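PDB 7B5U: GntR family transcriptional regulator from Streptococcus agalactiae, which binds the second messenger c-di-AMP through its RCK_C domain, the piece crystallised here, and probably acts as a DNA-binding transcription factor. Local coordinates for residues V10-H16 / Y74-R78; P5-I9 / G63-Y68. One frame throughout, in Å; residues are numbered along the deposited sequence. Where two conformers were deposited one is given.

Contact 1. Residues V10-H16 / Y74-R78; sequences VSEDSEH and YFNLR
Ser-14 OG is gripped from two directions: it accepts from His-16 N at 3.0 Å, which makes residues 14 to 16 an ST turn, and it hydrogen-bonds to water 2 at 2.6 Å, which in turn donates to Tyr-74 O. The hydroxyl thus shapes its own loop while reaching, through one water, the last turn of helix 65-74. That helix ends in a Schellman motif whose C-prime residue, Asn-76, has positive phi. The motif uses the N-H groups of Asn-76 and Leu-77, and the same turn offers its carbonyls and side chains to the loop that follows strand 6-9. Asn-76 ND2 donates to Asp-13 O at 2.8 Å, with the donor in the carbonyl plane and the N-H...O angle a fairly straight 153°; the acceptor stands slightly out of the amide plane. A second bridge runs through water 1, which donates to both Glu-12 O and Phe-75 O. The carboxylate of Asp-13 turns elsewhere, OD1 accepting from Gln-55.

Rings complete the seam. His-16 lies on Tyr-74 in an offset stack, planes 8° apart and centroids separated by 3.6 Å, while Glu-15 CG covers the other imidazole face. Tyr-74 has CG anti to its backbone N (chi1 -173°), which carries the phenol out beneath the imidazole, where it also packs on Leu-24. Phe-75 sits deeper, between Val-10 and the Tyr-74 ring, and rests against Ile-59 of strand 58-62. Toward the surface, Leu-77 CD2 packs 3.6 Å from Glu-12 CG, where the glutamate chain bends. In the buried part of the contact, Val-10 CG1 presses over the Phe-75 ring from one face, 4.0 Å from its centroid.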
# COMPACT_ATOMS: atom_id res chain seq x y z
N VAL A 10 -13.52 -2.39 10.65
CA VAL A 10 -13.21 -1.62 11.85
C VAL A 10 -14.50 -1.23 12.57
O VAL A 10 -14.91 -0.06 12.60
CB VAL A 10 -12.23 -0.46 11.57
CG1 VAL A 10 -10.86 -1.02 11.20
CG2 VAL A 10 -12.74 0.47 10.46
N SER A 11 -15.13 -2.23 13.18
CA SER A 11 -16.44 -2.07 13.78
C SER A 11 -16.40 -1.68 15.25
O SER A 11 -17.44 -1.31 15.81
CB SER A 11 -17.25 -3.36 13.61
OG SER A 11 -16.54 -4.46 14.15
N GLU A 12 -15.24 -1.75 15.90
CA GLU A 12 -15.13 -1.42 17.31
C GLU A 12 -14.71 0.03 17.48
O GLU A 12 -14.13 0.65 16.59
CB GLU A 12 -14.12 -2.35 17.99
CG GLU A 12 -14.53 -3.82 17.95
CD GLU A 12 -15.57 -4.20 18.99
OE1 GLU A 12 -15.83 -3.40 19.92
OE2 GLU A 12 -16.13 -5.31 18.89
N ASP A 13 -15.01 0.59 18.66
CA ASP A 13 -14.54 1.93 18.97
C ASP A 13 -13.02 1.95 19.03
O ASP A 13 -12.38 0.98 19.47
CB ASP A 13 -15.11 2.38 20.32
CG ASP A 13 -16.61 2.51 20.32
OD1 ASP A 13 -17.19 2.79 19.24
OD2 ASP A 13 -17.21 2.37 21.41
N SER A 14 -12.43 3.06 18.58
CA SER A 14 -10.98 3.16 18.51
C SER A 14 -10.59 4.61 18.36
O SER A 14 -11.17 5.34 17.55
CB SER A 14 -10.43 2.38 17.31
OG SER A 14 -9.05 2.66 17.10
N GLU A 15 -9.54 5.01 19.09
CA GLU A 15 -8.95 6.33 18.95
C GLU A 15 -8.48 6.61 17.53
O GLU A 15 -8.24 7.78 17.18
CB GLU A 15 -7.74 6.44 19.88
CG GLU A 15 -6.67 5.39 19.55
CD GLU A 15 -5.39 5.53 20.36
OE1 GLU A 15 -4.78 6.61 20.32
OE2 GLU A 15 -4.99 4.54 21.01
N HIS A 16 -8.30 5.58 16.71
CA HIS A 16 -7.79 5.78 15.37
C HIS A 16 -8.88 6.12 14.36
O HIS A 16 -8.56 6.56 13.25
CB HIS A 16 -6.99 4.55 14.95
CG HIS A 16 -5.88 4.21 15.90
ND1 HIS A 16 -4.92 5.12 16.30
CD2 HIS A 16 -5.60 3.06 16.56
CE1 HIS A 16 -4.10 4.54 17.15
NE2 HIS A 16 -4.49 3.29 17.33
N TYR A 74 -4.29 -2.81 16.64
CA TYR A 74 -4.30 -1.37 16.48
C TYR A 74 -5.72 -0.82 16.41
O TYR A 74 -5.99 0.26 16.95
CB TYR A 74 -3.51 -1.03 15.22
CG TYR A 74 -3.25 0.42 14.95
CD1 TYR A 74 -2.27 1.12 15.65
CD2 TYR A 74 -3.95 1.09 13.96
CE1 TYR A 74 -2.01 2.45 15.37
CE2 TYR A 74 -3.69 2.42 13.68
CZ TYR A 74 -2.73 3.09 14.39
OH TYR A 74 -2.47 4.41 14.10
N PHE A 75 -6.64 -1.54 15.76
CA PHE A 75 -8.01 -1.08 15.63
C PHE A 75 -8.96 -1.69 16.66
O PHE A 75 -10.19 -1.66 16.47
CB PHE A 75 -8.51 -1.30 14.20
CG PHE A 75 -7.96 -0.32 13.21
CD1 PHE A 75 -6.99 -0.69 12.30
CD2 PHE A 75 -8.39 1.00 13.21
CE1 PHE A 75 -6.48 0.24 11.40
CE2 PHE A 75 -7.89 1.92 12.31
CZ PHE A 75 -6.93 1.54 11.41
N ASN A 76 -8.43 -2.23 17.76
CA ASN A 76 -9.25 -2.64 18.91
C ASN A 76 -10.16 -3.82 18.55
O ASN A 76 -11.31 -3.89 19.00
CB ASN A 76 -10.04 -1.47 19.51
CG ASN A 76 -10.67 -1.82 20.84
OD1 ASN A 76 -10.11 -2.60 21.62
ND2 ASN A 76 -11.85 -1.28 21.11
N LEU A 77 -9.64 -4.76 17.76
CA LEU A 77 -10.41 -5.91 17.30
C LEU A 77 -10.00 -7.22 17.98
O LEU A 77 -10.30 -8.29 17.46
CB LEU A 77 -10.30 -6.04 15.77
CG LEU A 77 -10.85 -4.87 14.95
CD1 LEU A 77 -10.58 -5.05 13.46
CD2 LEU A 77 -12.33 -4.73 15.20
N ARG A 78 -9.35 -7.15 19.14
CA ARG A 78 -8.83 -8.38 19.75
C ARG A 78 -9.88 -9.23 20.46
O ARG A 78 -9.56 -10.36 20.85
CB ARG A 78 -7.69 -8.05 20.71
CG ARG A 78 -6.43 -7.53 20.04
CD ARG A 78 -5.48 -8.65 19.67
NE ARG A 78 -4.83 -9.23 20.85
CZ ARG A 78 -4.10 -10.34 20.81
NH1 ARG A 78 -3.92 -10.97 19.67
NH2 ARG A 78 -3.55 -10.81 21.92
O HOH W 1 -12.52 -1.01 14.95
O HOH W 2 -7.82 1.34 18.99

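Contact 2. Residues P5-I9 / G63-Y68; sequences PYEII and GDEDVY
Tyr-6 and Tyr-68 meet where strand 6-9, an outermost strand, within this chain, of the antiparallel sheet, faces the first turn of helix 65-74, a strand-on-helix packing within the RCK_C (TrkA-C) domain. The two rings are nearly parallel, with planes at 25°, yet slid so far apart that they barely overlap, and the close approach is made instead by a methylene: Tyr-68 CB stands over one face of the Tyr-6 ring, 4.0 Å from its centroid, in a CH-pi contact. Beyond this, the phenol of Tyr-68 runs on along the strand to Ile-8, where CG2 touches the ring edge at CE1, 3.7 Å away. The far end of Tyr-6 reaches the turn that leads into the helix. Gly-63 O lies at the edge of its ring, in plane, and water 3 donates to that carbonyl while it hydrogen-bonds to Tyr-6 OH at 3.2 Å. The hydroxyl also packs against the Asp-64 to Glu-65 peptide, but its 3.2 Å approach to Glu-65 N has too poor an angle for a hydrogen bond.

The next shell sets these groups in place. Tyr-6 is backed by Phe-61 of the neighbouring strand 58-62, to which it is also joined through backbone bonds, and Ile-8 rests on Ile-59, Phe-61 and Phe-75. A chi1 of 165° swings the Tyr-68 ring away from its own backbone N toward Ile-8 and leaves CB facing Tyr-6. On the helix side, Tyr-68 N donates to Asp-64 O at 3.0 Å, tying the residue that touches the strand to the start of the helix. Asp-64 is the N-cap: its OD2, met nearly in line with the C-O bond, accepts from Val-67 N at 3.1 Å.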
# COMPACT_ATOMS: atom_id res chain seq x y z
N PRO A 5 -4.82 -9.35 -0.40
CA PRO A 5 -5.01 -8.48 0.76
C PRO A 5 -5.78 -9.16 1.88
O PRO A 5 -6.68 -9.98 1.65
CB PRO A 5 -5.82 -7.30 0.20
CG PRO A 5 -5.68 -7.39 -1.28
CD PRO A 5 -5.52 -8.85 -1.59
N TYR A 6 -5.41 -8.82 3.10
CA TYR A 6 -6.26 -9.04 4.25
C TYR A 6 -7.39 -8.02 4.26
O TYR A 6 -7.26 -6.91 3.73
CB TYR A 6 -5.45 -8.87 5.53
CG TYR A 6 -4.39 -9.91 5.72
CD1 TYR A 6 -3.10 -9.69 5.28
CD2 TYR A 6 -4.68 -11.12 6.34
CE1 TYR A 6 -2.12 -10.65 5.44
CE2 TYR A 6 -3.71 -12.08 6.51
CZ TYR A 6 -2.43 -11.84 6.05
OH TYR A 6 -1.45 -12.79 6.21
N GLU A 7 -8.50 -8.39 4.91
CA GLU A 7 -9.66 -7.51 5.05
C GLU A 7 -10.03 -7.46 6.52
O GLU A 7 -10.20 -8.50 7.15
CB GLU A 7 -10.85 -8.06 4.24
CG GLU A 7 -12.09 -7.19 4.29
CD GLU A 7 -13.26 -7.75 3.48
OE1 GLU A 7 -14.33 -7.11 3.48
OE2 GLU A 7 -13.11 -8.82 2.85
N ILE A 8 -10.12 -6.25 7.08
CA ILE A 8 -10.65 -6.08 8.43
C ILE A 8 -11.80 -5.08 8.40
O ILE A 8 -11.76 -4.09 7.66
CB ILE A 8 -9.59 -5.67 9.47
CG1 ILE A 8 -8.94 -4.33 9.10
CG2 ILE A 8 -8.56 -6.77 9.66
CD1 ILE A 8 -8.06 -3.78 10.21
N ILE A 9 -12.82 -5.35 9.20
CA ILE A 9 -13.94 -4.43 9.38
C ILE A 9 -13.71 -3.71 10.70
O ILE A 9 -13.69 -4.34 11.77
CB ILE A 9 -15.29 -5.18 9.40
CG1 ILE A 9 -15.50 -5.99 8.12
CG2 ILE A 9 -16.42 -4.18 9.65
CD1 ILE A 9 -16.67 -6.95 8.19
N GLY A 63 0.48 -7.55 3.60
CA GLY A 63 1.37 -7.83 4.71
C GLY A 63 1.50 -9.33 4.88
O GLY A 63 1.26 -10.10 3.94
N ASP A 64 1.93 -9.74 6.07
CA ASP A 64 1.92 -11.14 6.44
C ASP A 64 1.03 -11.32 7.67
O ASP A 64 0.34 -10.39 8.11
CB ASP A 64 3.34 -11.68 6.58
CG ASP A 64 4.12 -11.03 7.70
OD1 ASP A 64 5.34 -11.31 7.80
OD2 ASP A 64 3.54 -10.28 8.51
N GLU A 65 1.06 -12.52 8.25
CA GLU A 65 0.20 -12.81 9.39
C GLU A 65 0.50 -11.89 10.57
O GLU A 65 -0.41 -11.51 11.32
CB GLU A 65 0.36 -14.28 9.81
CG GLU A 65 -0.42 -15.26 8.94
CD GLU A 65 0.35 -15.75 7.71
OE1 GLU A 65 -0.06 -16.79 7.14
OE2 GLU A 65 1.35 -15.12 7.31
N ASP A 66 1.77 -11.53 10.75
CA ASP A 66 2.13 -10.64 11.86
C ASP A 66 1.57 -9.24 11.63
O ASP A 66 1.11 -8.59 12.57
CB ASP A 66 3.64 -10.61 12.04
CG ASP A 66 4.05 -10.03 13.38
OD1 ASP A 66 3.77 -10.67 14.42
OD2 ASP A 66 4.66 -8.94 13.41
N VAL A 67 1.62 -8.75 10.38
CA VAL A 67 1.02 -7.46 10.06
C VAL A 67 -0.47 -7.49 10.34
O VAL A 67 -1.04 -6.53 10.88
CB VAL A 67 1.31 -7.09 8.60
CG1 VAL A 67 0.51 -5.87 8.19
CG2 VAL A 67 2.80 -6.86 8.39
N TYR A 68 -1.14 -8.59 9.97
CA TYR A 68 -2.55 -8.73 10.30
C TYR A 68 -2.78 -8.60 11.80
O TYR A 68 -3.70 -7.90 12.24
CB TYR A 68 -3.12 -10.06 9.77
CG TYR A 68 -4.45 -10.34 10.42
CD1 TYR A 68 -5.59 -9.66 10.02
CD2 TYR A 68 -4.54 -11.21 11.51
CE1 TYR A 68 -6.81 -9.87 10.67
CE2 TYR A 68 -5.75 -11.43 12.15
CZ TYR A 68 -6.88 -10.75 11.73
OH TYR A 68 -8.09 -10.95 12.35
O HOH W 3 -0.32 -12.72 3.26

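Overall arrangement
Contacts 1 and 2 interleave along the chain: strand 6-9 runs directly into the loop 10-16, and helix 65-74 begins in 63-68 and ends in 74-78. Their centres are 14 Å apart. Strand 6-9 packs at the start of helix 65-74, and loop 10-16 at its end. The two contacts also touch, Phe-75 CD1 packing on Ile-8 CD1 and Leu-77 CD1 on Ile-9 O. Strand 58-62, between strands 6-9 and 33-39 in the sheet, backs both. Together they join the first strand of the domain and its following loop to the last helix and its C-terminal turn, next to but outside the c-di-AMP pocket: the side chain of Tyr-74 is about 9 Å from the bound c-di-AMP.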